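Local atomic coordinates of type III restriction-modification enzyme EcoP15I Res subunit (Escherichia coli, PDB entry 4ZCF), a protein that cleaves DNA, together with its Mod subunit, as a type III restriction enzyme, at a distance from inversely oriented recognition sites, using an ATP-binding helicase-like domain and an endonuclease domain. Residues H13-V18 / T88-T93; S77-S83 / Y260-R266; A20-V26 / N56-V60. All coordinates share one frame. Residues are numbered along the deposited sequence.

From the N terminus, helix 12-22 and the residues after it supply the first partner of two contacts, residues 13-18 for interaction 1 and 20-26 for interaction 3. Interaction 3 closes first, when helix 50-64 returns to the end of that helix. The chain then enters strand 79-84 and turns through the nucleotide-binding loop into helix 90-105, closing interaction 1 around the smaller loop of interaction 3. Interaction 2 opens at 77-83, before interaction 1 has closed, and closes far later at 260-266, so these two cross, whereas 3 and 2 follow in series. Val264 packs on Val24 and Val60, and Tyr265 on Ala16, tying strand 263-267 to helices 12-22 and 50-64.

Interaction 1 of 3, residues H13-V18 / T88-T93; sequences HQKAGV and TGKTYT. With AMP (adenosine monophosphate), chain H.
Residues 13-18 are helical, part of helix 12-22. Residues 88-93 make the turn into helix 90-105, the end of the P-loop (Walker A motif) of a helicase-type ATPase. Gly89, with phi/psi of 75/50°, is the N-cap, and helical angles begin at Lys90. The closest CA pair is Gln14 and Thr93, at 5.8 Å.

Hydrogen bonding comes first. His13, with chi1 p, swings its ring so that NE2 donates to Thr88 O over 2.9 Å, near the ring plane. Within the second segment, Thr93 (chi1 m) returns OG1 to Gly89 O at 3.1 Å, one helical turn back.

Packing fills the rest. Gln14 (m, then t) reaches across extended: its CG lies 3.3 Å from Thr93 OG1, and its carboxamide sits against Gly89 and the Tyr92 ring, beside the adenine amino group. A CB on Gly89 would run into that carboxamide, and one on Gly17 would crowd Thr93 CG2. Val18 CG2 meets Thr93 CG2 at 4.2 Å.

The AMP lies along the second segment. Its adenine N7 is 3.4 Å from Gly89 CA and 3.7 Å from Tyr92 N. At the other end, phosphate O2P is 2.7 Å from Thr91 OG1 and 3.5 Å from Lys90 CE, while Lys90 NZ makes a salt bridge to Glu227. Tyr92 OH is hydrogen-bonded to His135 NE2.

Gly89 and Tyr92 N, near N7, and Thr91, near the phosphate, thus share one turn of backbone, while Gln14 comes to the base from helix 12-22, consistent with a Q-motif role as in superfamily 2 helicases.

Interaction 2 of 3, residues S77-S83 / Y260-R266; sequences SNIIDVS and YKNLVYR
Two neighbouring strands of the parallel RecA-like sheet of the helicase domain meet here: strand 79-84, which leads into the P-loop, and strand 263-267, at one edge of the sheet within this chain. Their short axes come within 4.8 Å, 11° from parallel. Asp81 pairs with Leu263 (CA-CA 4.7 Å), Val82 with Tyr265 (4.9 Å) and Ser83 with Arg266 (4.6 Å). The extra residue, Val264, makes a beta bulge, its psi of -29° breaking the extended run.

That bulge shapes the packing. Val264 points its side chain toward strand 79-84 and fills the hollow between two branched neighbours: its CB is 4.0 Å from Ile80 CG2 and its CG1 4.2 Å from Val82 CG2. Beyond it, Val82 CG1 presses at 3.9 Å on the edge of the Tyr265 ring, at CD2. Ala16, Ala20 and Val21 of helix 12-22 cover Val82, Val264 and Tyr265. On the opposite face, Leu263 (t, p) wedges CD1 between Asp81 and Ser83, 4.4 and 4.3 Å from their CB atoms. Farther back, Lys261 CB sits 3.7 Å from Ile79 CG2.

Main-chain bonds run from Asp81 N to Asn262 O (2.8 Å), Val264 N to Asp81 O (3.0 Å) and Ser83 N to Tyr265 O (2.9 Å). Asn262 (chi1 m) adds ND2 to Ile79 O at 3.0 Å, its OD1 being taken by Asn74 N. Asp81 (chi1 m) splits its carboxylate: OD1 forms a salt bridge with Arg251, and OD2 receives Lys261 N at 2.8 Å.

Interaction 3 of 3, residues A20-V26 / N56-V60; sequences AVMNVFV and NIKNV
Val60 is the centre of this contact between the end of helix 12-22 with the residues after it and the middle of helix 50-64. Its chi1 is t, and its two methyls straddle the facing turn: CG1 lies 3.8 Å from Ala20 CB and 3.5 Å from Ala20 O, while CG2 lies 3.5 Å from Asn23 CB and 4.4 Å from Val24 CG2. Val24, also t, brings the same CG2 to 3.9 Å from Ile57 CG1. Val264 of strand 263-267 touches Ala20, Val24 and Val60, so the two segments close over the sheet together.

The register runs in opposite senses: Ala20 faces Val60 (CA-CA 6.1 Å) and, one turn on, Val24 faces Asn56 (4.8 Å). Residues 56-60 are regular helix, with Val60 N bonded to Asn56 O at 3.2 Å. In the other segment Phe25 N reaches Met22 O at 3.2 Å, and the backbone becomes extended at Val26 (phi/psi -65/133°).

The polar side of the contact is made by Asn56, with chi1 m and chi2 near 0°. Its CB lies 3.4 Å from Asn23 O, and ND2 donates to both Val24 O at 2.9 Å and Val26 O at 2.7 Å.

One side-chain amide thus bridges carbonyls two residues apart, which probably helps to set the chain's course away from helix 12-22, while the contacts beside it are van der Waals packing of buried aliphatic groups, without directional bonds.

Interaction 1 of 3, residues H13-V18 / T88-T93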
loop_
_atom_site.group_PDB
_atom_site.type_symbol
_atom_site.label_atom_id
_atom_site.label_comp_id
_atom_site.label_asym_id
_atom_site.label_seq_id
_atom_site.Cartn_x
_atom_site.Cartn_y
_atom_site.Cartn_z
ATOM N N HIS C 13 0.807 -11.590 -41.652
ATOM C CA HIS C 13 0.272 -12.751 -40.933
ATOM C C HIS C 13 -0.389 -12.369 -39.613
ATOM O O HIS C 13 -1.177 -13.146 -39.088
ATOM C CB HIS C 13 1.343 -13.840 -40.744
ATOM C CG HIS C 13 2.368 -13.535 -39.692
ATOM N ND1 HIS C 13 3.541 -12.857 -39.998
ATOM C CD2 HIS C 13 2.368 -13.837 -38.373
ATOM C CE1 HIS C 13 4.205 -12.764 -38.860
ATOM N NE2 HIS C 13 3.537 -13.336 -37.853
ATOM N N GLN C 14 -0.065 -11.166 -39.083
ATOM C CA GLN C 14 -0.646 -10.593 -37.865
ATOM C C GLN C 14 -1.901 -9.770 -38.164
ATOM O O GLN C 14 -2.944 -10.042 -37.564
ATOM C CB GLN C 14 0.384 -9.793 -37.063
ATOM C CG GLN C 14 1.287 -10.700 -36.228
ATOM C CD GLN C 14 2.479 -10.029 -35.591
ATOM O OE1 GLN C 14 3.236 -10.665 -34.862
ATOM N NE2 GLN C 14 2.701 -8.747 -35.849
ATOM N N LYS C 15 -1.810 -8.792 -39.108
ATOM C CA LYS C 15 -2.908 -7.915 -39.544
ATOM C C LYS C 15 -4.093 -8.728 -40.014
ATOM O O LYS C 15 -5.223 -8.304 -39.809
ATOM C CB LYS C 15 -2.439 -7.003 -40.665
ATOM N N ALA C 16 -3.832 -9.916 -40.611
ATOM C CA ALA C 16 -4.847 -10.858 -41.089
ATOM C C ALA C 16 -5.713 -11.389 -39.937
ATOM O O ALA C 16 -6.935 -11.453 -40.070
ATOM C CB ALA C 16 -4.181 -12.000 -41.842
ATOM N N GLY C 17 -5.082 -11.695 -38.805
ATOM C CA GLY C 17 -5.776 -12.142 -37.598
ATOM C C GLY C 17 -6.550 -11.033 -36.898
ATOM O O GLY C 17 -7.594 -11.285 -36.294
ATOM N N VAL C 18 -6.042 -9.793 -36.956
ATOM C CA VAL C 18 -6.722 -8.657 -36.337
ATOM C C VAL C 18 -8.045 -8.466 -37.060
ATOM O O VAL C 18 -9.086 -8.424 -36.424
ATOM C CB VAL C 18 -5.876 -7.355 -36.345
ATOM C CG1 VAL C 18 -6.604 -6.234 -35.622
ATOM C CG2 VAL C 18 -4.490 -7.570 -35.746
ATOM N N THR C 88 4.776 -16.720 -33.786
ATOM C CA THR C 88 4.110 -15.929 -34.838
ATOM C C THR C 88 3.478 -14.617 -34.336
ATOM O O THR C 88 2.836 -13.904 -35.116
ATOM C CB THR C 88 3.144 -16.782 -35.695
ATOM O OG1 THR C 88 2.021 -17.190 -34.916
ATOM C CG2 THR C 88 3.823 -17.980 -36.357
ATOM N N GLY C 89 3.671 -14.322 -33.050
ATOM C CA GLY C 89 3.169 -13.116 -32.397
ATOM C C GLY C 89 1.681 -13.088 -32.085
ATOM O O GLY C 89 1.013 -12.097 -32.414
ATOM N N LYS C 90 1.144 -14.161 -31.437
ATOM C CA LYS C 90 -0.287 -14.216 -31.090
ATOM C C LYS C 90 -0.680 -13.194 -30.002
ATOM O O LYS C 90 -1.811 -12.695 -30.008
ATOM C CB LYS C 90 -0.771 -15.644 -30.754
ATOM C CG LYS C 90 -0.138 -16.299 -29.523
ATOM C CD LYS C 90 -1.104 -17.238 -28.827
ATOM C CE LYS C 90 -0.418 -18.086 -27.784
ATOM N NZ LYS C 90 0.109 -19.360 -28.360
ATOM N N THR C 91 0.277 -12.874 -29.097
ATOM C CA THR C 91 0.145 -11.912 -28.009
ATOM C C THR C 91 -0.040 -10.522 -28.599
ATOM O O THR C 91 -1.031 -9.870 -28.283
ATOM C CB THR C 91 1.334 -12.042 -27.037
ATOM O OG1 THR C 91 1.511 -13.415 -26.702
ATOM C CG2 THR C 91 1.147 -11.242 -25.766
ATOM N N TYR C 92 0.880 -10.080 -29.482
ATOM C CA TYR C 92 0.759 -8.793 -30.174
ATOM C C TYR C 92 -0.613 -8.666 -30.886
ATOM O O TYR C 92 -1.248 -7.612 -30.791
ATOM C CB TYR C 92 1.898 -8.592 -31.184
ATOM C CG TYR C 92 1.718 -7.344 -32.027
ATOM C CD1 TYR C 92 2.087 -6.094 -31.545
ATOM C CD2 TYR C 92 1.147 -7.412 -33.296
ATOM C CE1 TYR C 92 1.896 -4.942 -32.306
ATOM C CE2 TYR C 92 0.946 -6.267 -34.061
ATOM C CZ TYR C 92 1.318 -5.033 -33.562
ATOM O OH TYR C 92 1.091 -3.902 -34.312
ATOM N N THR C 93 -1.050 -9.747 -31.597
ATOM C CA THR C 93 -2.310 -9.825 -32.337
ATOM C C THR C 93 -3.534 -9.614 -31.436
ATOM O O THR C 93 -4.373 -8.780 -31.761
ATOM C CB THR C 93 -2.364 -11.104 -33.191
ATOM O OG1 THR C 93 -1.308 -11.078 -34.164
ATOM C CG2 THR C 93 -3.703 -11.288 -33.886
HETATM P P AMP H . 2.423 -15.929 -24.635
HETATM O O1P AMP H . 2.227 -17.285 -24.067
HETATM O O2P AMP H . 1.836 -16.038 -25.994
HETATM O O3P AMP H . 1.456 -15.074 -23.902
HETATM O "O5'" AMP H . 3.923 -15.393 -24.553
HETATM C "C5'" AMP H . 4.608 -14.998 -25.728
HETATM C "C4'" AMP H . 5.538 -13.855 -25.472
HETATM O "O4'" AMP H . 6.211 -13.460 -26.699
HETATM C "C3'" AMP H . 4.781 -12.655 -25.021
HETATM O "O3'" AMP H . 4.736 -12.643 -23.594
HETATM C "C2'" AMP H . 5.485 -11.491 -25.592
HETATM O "O2'" AMP H . 6.455 -10.980 -24.667
HETATM C "C1'" AMP H . 6.210 -12.006 -26.793
HETATM N N9 AMP H . 5.690 -11.556 -28.021
HETATM C C8 AMP H . 4.503 -11.907 -28.475
HETATM N N7 AMP H . 4.298 -11.349 -29.700
HETATM C C5 AMP H . 5.534 -10.622 -30.022
HETATM C C6 AMP H . 6.052 -9.832 -31.086
HETATM N N6 AMP H . 5.277 -9.580 -32.247
HETATM N N1 AMP H . 7.302 -9.315 -30.970
HETATM C C2 AMP H . 8.050 -9.517 -29.895
HETATM N N3 AMP H . 7.633 -10.243 -28.861
HETATM C C4 AMP H . 6.408 -10.818 -28.855
#

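Interaction 2 of 3, residues S77-S83 / Y260-R266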
loop_
_atom_site.group_PDB
_atom_site.type_symbol
_atom_site.label_atom_id
_atom_site.label_comp_id
_atom_site.label_asym_id
_atom_site.label_seq_id
_atom_site.Cartn_x
_atom_site.Cartn_y
_atom_site.Cartn_z
ATOM N N SER C 77 -23.071 -19.597 -29.931
ATOM C CA SER C 77 -21.833 -19.585 -29.142
ATOM C C SER C 77 -21.112 -18.260 -29.364
ATOM O O SER C 77 -20.916 -17.855 -30.512
ATOM C CB SER C 77 -20.934 -20.754 -29.559
ATOM O OG SER C 77 -19.625 -20.700 -29.016
ATOM N N ASN C 78 -20.733 -17.576 -28.266
ATOM C CA ASN C 78 -20.032 -16.280 -28.323
ATOM C C ASN C 78 -18.507 -16.445 -28.317
ATOM O O ASN C 78 -17.775 -15.470 -28.161
ATOM C CB ASN C 78 -20.529 -15.306 -27.222
ATOM C CG ASN C 78 -20.404 -15.784 -25.782
ATOM O OD1 ASN C 78 -19.981 -16.904 -25.471
ATOM N ND2 ASN C 78 -20.795 -14.926 -24.862
ATOM N N ILE C 79 -18.044 -17.680 -28.534
ATOM C CA ILE C 79 -16.641 -18.032 -28.585
ATOM C C ILE C 79 -16.094 -17.930 -30.004
ATOM O O ILE C 79 -16.535 -18.648 -30.897
ATOM C CB ILE C 79 -16.383 -19.401 -27.912
ATOM C CG1 ILE C 79 -16.824 -19.362 -26.421
ATOM C CG2 ILE C 79 -14.918 -19.836 -28.065
ATOM C CD1 ILE C 79 -17.059 -20.705 -25.794
ATOM N N ILE C 80 -15.128 -17.027 -30.200
ATOM C CA ILE C 80 -14.429 -16.809 -31.468
ATOM C C ILE C 80 -13.012 -17.423 -31.339
ATOM O O ILE C 80 -12.351 -17.233 -30.308
ATOM C CB ILE C 80 -14.420 -15.294 -31.814
ATOM C CG1 ILE C 80 -15.861 -14.732 -31.844
ATOM C CG2 ILE C 80 -13.677 -15.010 -33.124
ATOM C CD1 ILE C 80 -15.992 -13.256 -31.595
ATOM N N ASP C 81 -12.565 -18.188 -32.361
ATOM C CA ASP C 81 -11.250 -18.830 -32.323
ATOM C C ASP C 81 -10.250 -18.328 -33.335
ATOM O O ASP C 81 -10.583 -18.122 -34.502
ATOM C CB ASP C 81 -11.365 -20.351 -32.400
ATOM C CG ASP C 81 -12.129 -20.940 -31.240
ATOM O OD1 ASP C 81 -12.012 -20.402 -30.119
ATOM O OD2 ASP C 81 -12.824 -21.955 -31.446
ATOM N N VAL C 82 -9.005 -18.153 -32.869
ATOM C CA VAL C 82 -7.847 -17.723 -33.646
ATOM C C VAL C 82 -6.760 -18.768 -33.403
ATOM O O VAL C 82 -6.462 -19.095 -32.248
ATOM C CB VAL C 82 -7.377 -16.286 -33.272
ATOM C CG1 VAL C 82 -6.102 -15.904 -34.008
ATOM C CG2 VAL C 82 -8.463 -15.254 -33.534
ATOM N N SER C 83 -6.208 -19.319 -34.487
ATOM C CA SER C 83 -5.157 -20.319 -34.421
ATOM C C SER C 83 -3.877 -19.785 -35.058
ATOM O O SER C 83 -3.835 -19.465 -36.248
ATOM C CB SER C 83 -5.600 -21.641 -35.042
ATOM O OG SER C 83 -4.577 -22.610 -34.888
ATOM N N TYR C 260 -13.077 -26.572 -32.302
ATOM C CA TYR C 260 -13.359 -25.158 -32.455
ATOM C C TYR C 260 -14.783 -24.839 -32.088
ATOM O O TYR C 260 -15.620 -25.731 -31.943
ATOM C CB TYR C 260 -13.100 -24.714 -33.914
ATOM C CG TYR C 260 -11.707 -25.009 -34.436
ATOM C CD1 TYR C 260 -10.613 -24.247 -34.032
ATOM C CD2 TYR C 260 -11.495 -25.999 -35.393
ATOM C CE1 TYR C 260 -9.330 -24.508 -34.515
ATOM C CE2 TYR C 260 -10.218 -26.262 -35.892
ATOM C CZ TYR C 260 -9.134 -25.521 -35.443
ATOM O OH TYR C 260 -7.869 -25.774 -35.926
ATOM N N LYS C 261 -15.064 -23.545 -31.966
ATOM C CA LYS C 261 -16.395 -23.011 -31.723
ATOM C C LYS C 261 -16.752 -22.167 -32.941
ATOM O O LYS C 261 -17.694 -22.509 -33.653
ATOM C CB LYS C 261 -16.483 -22.253 -30.388
ATOM C CG LYS C 261 -16.340 -23.169 -29.164
ATOM C CD LYS C 261 -17.677 -23.730 -28.695
ATOM C CE LYS C 261 -17.543 -25.093 -28.060
ATOM N NZ LYS C 261 -18.727 -25.429 -27.221
ATOM N N ASN C 262 -15.944 -21.148 -33.251
ATOM C CA ASN C 262 -16.097 -20.303 -34.435
ATOM C C ASN C 262 -14.698 -19.973 -34.960
ATOM O O ASN C 262 -14.118 -18.962 -34.568
ATOM C CB ASN C 262 -16.918 -19.042 -34.124
ATOM C CG ASN C 262 -18.392 -19.311 -33.909
ATOM O OD1 ASN C 262 -19.118 -19.666 -34.835
ATOM N ND2 ASN C 262 -18.876 -19.145 -32.692
ATOM N N LEU C 263 -14.122 -20.867 -35.792
ATOM C CA LEU C 263 -12.781 -20.656 -36.332
ATOM C C LEU C 263 -12.795 -19.543 -37.356
ATOM O O LEU C 263 -13.446 -19.640 -38.399
ATOM C CB LEU C 263 -12.120 -21.939 -36.850
ATOM C CG LEU C 263 -10.706 -21.779 -37.418
ATOM C CD1 LEU C 263 -9.726 -21.288 -36.362
ATOM C CD2 LEU C 263 -10.214 -23.072 -38.026
ATOM N N VAL C 264 -12.099 -18.461 -37.011
ATOM C CA VAL C 264 -12.054 -17.227 -37.768
ATOM C C VAL C 264 -10.713 -17.009 -38.494
ATOM O O VAL C 264 -10.689 -16.406 -39.572
ATOM C CB VAL C 264 -12.508 -16.096 -36.811
ATOM C CG1 VAL C 264 -11.411 -15.097 -36.468
ATOM C CG2 VAL C 264 -13.762 -15.419 -37.310
ATOM N N TYR C 265 -9.613 -17.548 -37.939
ATOM C CA TYR C 265 -8.286 -17.403 -38.514
ATOM C C TYR C 265 -7.410 -18.615 -38.179
ATOM O O TYR C 265 -7.452 -19.097 -37.062
ATOM C CB TYR C 265 -7.651 -16.069 -38.043
ATOM C CG TYR C 265 -6.269 -15.797 -38.600
ATOM C CD1 TYR C 265 -6.094 -15.404 -39.922
ATOM C CD2 TYR C 265 -5.134 -15.957 -37.811
ATOM C CE1 TYR C 265 -4.820 -15.231 -40.461
ATOM C CE2 TYR C 265 -3.856 -15.762 -38.333
ATOM C CZ TYR C 265 -3.705 -15.384 -39.655
ATOM O OH TYR C 265 -2.454 -15.171 -40.174
ATOM N N ARG C 266 -6.622 -19.101 -39.153
ATOM C CA ARG C 266 -5.700 -20.224 -38.997
ATOM C C ARG C 266 -4.355 -20.028 -39.724
ATOM O O ARG C 266 -4.281 -20.032 -40.960
ATOM C CB ARG C 266 -6.364 -21.556 -39.378
ATOM C CG ARG C 266 -5.564 -22.793 -38.979
ATOM C CD ARG C 266 -6.461 -23.892 -38.454
ATOM N NE ARG C 266 -7.346 -24.433 -39.488
ATOM C CZ ARG C 266 -7.105 -25.542 -40.181
ATOM N NH1 ARG C 266 -5.999 -26.247 -39.960
ATOM N NH2 ARG C 266 -7.969 -25.958 -41.098
#

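Interaction 3 of 3, residues A20-V26 / N56-V60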
loop_
_atom_site.group_PDB
_atom_site.type_symbol
_atom_site.label_atom_id
_atom_site.label_comp_id
_atom_site.label_asym_id
_atom_site.label_seq_id
_atom_site.Cartn_x
_atom_site.Cartn_y
_atom_site.Cartn_z
ATOM N N ALA C 20 -9.638 -10.603 -39.075
ATOM C CA ALA C 20 -10.503 -11.766 -38.960
ATOM C C ALA C 20 -11.435 -11.725 -37.730
ATOM O O ALA C 20 -12.571 -12.184 -37.838
ATOM C CB ALA C 20 -9.687 -13.038 -39.017
ATOM N N VAL C 21 -10.998 -11.107 -36.598
ATOM C CA VAL C 21 -11.837 -10.939 -35.388
ATOM C C VAL C 21 -12.721 -9.699 -35.572
ATOM O O VAL C 21 -13.890 -9.704 -35.167
ATOM C CB VAL C 21 -11.023 -10.877 -34.060
ATOM C CG1 VAL C 21 -11.934 -10.793 -32.836
ATOM C CG2 VAL C 21 -10.084 -12.069 -33.926
ATOM N N MET C 22 -12.164 -8.639 -36.183
ATOM C CA MET C 22 -12.911 -7.400 -36.447
ATOM C C MET C 22 -14.097 -7.578 -37.425
ATOM O O MET C 22 -15.146 -6.948 -37.223
ATOM C CB MET C 22 -11.973 -6.268 -36.919
ATOM C CG MET C 22 -11.162 -5.613 -35.796
ATOM S SD MET C 22 -12.009 -5.380 -34.206
ATOM C CE MET C 22 -13.165 -4.088 -34.602
ATOM N N ASN C 23 -13.926 -8.441 -38.465
ATOM C CA ASN C 23 -14.949 -8.725 -39.484
ATOM C C ASN C 23 -16.210 -9.445 -38.939
ATOM O O ASN C 23 -17.275 -9.334 -39.546
ATOM C CB ASN C 23 -14.358 -9.469 -40.677
ATOM C CG ASN C 23 -13.370 -8.692 -41.506
ATOM O OD1 ASN C 23 -13.542 -7.497 -41.778
ATOM N ND2 ASN C 23 -12.322 -9.379 -41.961
ATOM N N VAL C 24 -16.088 -10.139 -37.782
ATOM C CA VAL C 24 -17.160 -10.826 -37.048
ATOM C C VAL C 24 -18.147 -9.778 -36.499
ATOM O O VAL C 24 -19.329 -10.073 -36.325
ATOM C CB VAL C 24 -16.549 -11.702 -35.910
ATOM C CG1 VAL C 24 -17.578 -12.125 -34.865
ATOM C CG2 VAL C 24 -15.836 -12.917 -36.471
ATOM N N PHE C 25 -17.676 -8.560 -36.242
ATOM C CA PHE C 25 -18.529 -7.527 -35.656
ATOM C C PHE C 25 -19.049 -6.450 -36.612
ATOM O O PHE C 25 -19.400 -5.357 -36.150
ATOM C CB PHE C 25 -17.841 -6.907 -34.423
ATOM C CG PHE C 25 -17.518 -7.889 -33.327
ATOM C CD1 PHE C 25 -18.472 -8.235 -32.378
ATOM C CD2 PHE C 25 -16.247 -8.441 -33.220
ATOM C CE1 PHE C 25 -18.168 -9.130 -31.350
ATOM C CE2 PHE C 25 -15.944 -9.333 -32.193
ATOM C CZ PHE C 25 -16.908 -9.673 -31.265
ATOM N N VAL C 26 -19.115 -6.740 -37.934
ATOM C CA VAL C 26 -19.675 -5.799 -38.927
ATOM C C VAL C 26 -21.174 -5.640 -38.595
ATOM O O VAL C 26 -21.848 -6.640 -38.317
ATOM C CB VAL C 26 -19.433 -6.258 -40.398
ATOM C CG1 VAL C 26 -20.274 -5.455 -41.396
ATOM C CG2 VAL C 26 -17.960 -6.186 -40.767
ATOM N N ASN C 56 -21.390 -12.821 -40.872
ATOM C CA ASN C 56 -20.086 -12.193 -40.653
ATOM C C ASN C 56 -18.993 -13.257 -40.578
ATOM O O ASN C 56 -17.970 -13.102 -41.244
ATOM C CB ASN C 56 -20.117 -11.284 -39.416
ATOM C CG ASN C 56 -21.024 -10.066 -39.540
ATOM O OD1 ASN C 56 -21.733 -9.858 -40.535
ATOM N ND2 ASN C 56 -21.069 -9.246 -38.507
ATOM N N ILE C 57 -19.268 -14.387 -39.874
ATOM C CA ILE C 57 -18.345 -15.521 -39.728
ATOM C C ILE C 57 -18.122 -16.236 -41.048
ATOM O O ILE C 57 -16.961 -16.437 -41.426
ATOM C CB ILE C 57 -18.686 -16.466 -38.530
ATOM C CG1 ILE C 57 -18.470 -15.734 -37.179
ATOM C CG2 ILE C 57 -17.841 -17.760 -38.564
ATOM C CD1 ILE C 57 -19.170 -16.330 -36.023
ATOM N N LYS C 58 -19.226 -16.585 -41.774
ATOM C CA LYS C 58 -19.173 -17.253 -43.092
ATOM C C LYS C 58 -18.280 -16.483 -44.072
ATOM O O LYS C 58 -17.409 -17.078 -44.699
ATOM C CB LYS C 58 -20.578 -17.415 -43.663
ATOM N N ASN C 59 -18.450 -15.156 -44.134
ATOM C CA ASN C 59 -17.657 -14.276 -44.988
ATOM C C ASN C 59 -16.172 -14.211 -44.598
ATOM O O ASN C 59 -15.331 -14.084 -45.492
ATOM C CB ASN C 59 -18.295 -12.892 -45.083
ATOM C CG ASN C 59 -19.377 -12.780 -46.134
ATOM O OD1 ASN C 59 -19.287 -13.349 -47.234
ATOM N ND2 ASN C 59 -20.405 -11.990 -45.842
ATOM N N VAL C 60 -15.850 -14.336 -43.269
ATOM C CA VAL C 60 -14.467 -14.367 -42.743
ATOM C C VAL C 60 -13.806 -15.691 -43.145
ATOM O O VAL C 60 -12.673 -15.691 -43.628
ATOM C CB VAL C 60 -14.362 -14.158 -41.198
ATOM C CG1 VAL C 60 -12.902 -14.149 -40.742
ATOM C CG2 VAL C 60 -15.049 -12.877 -40.756
#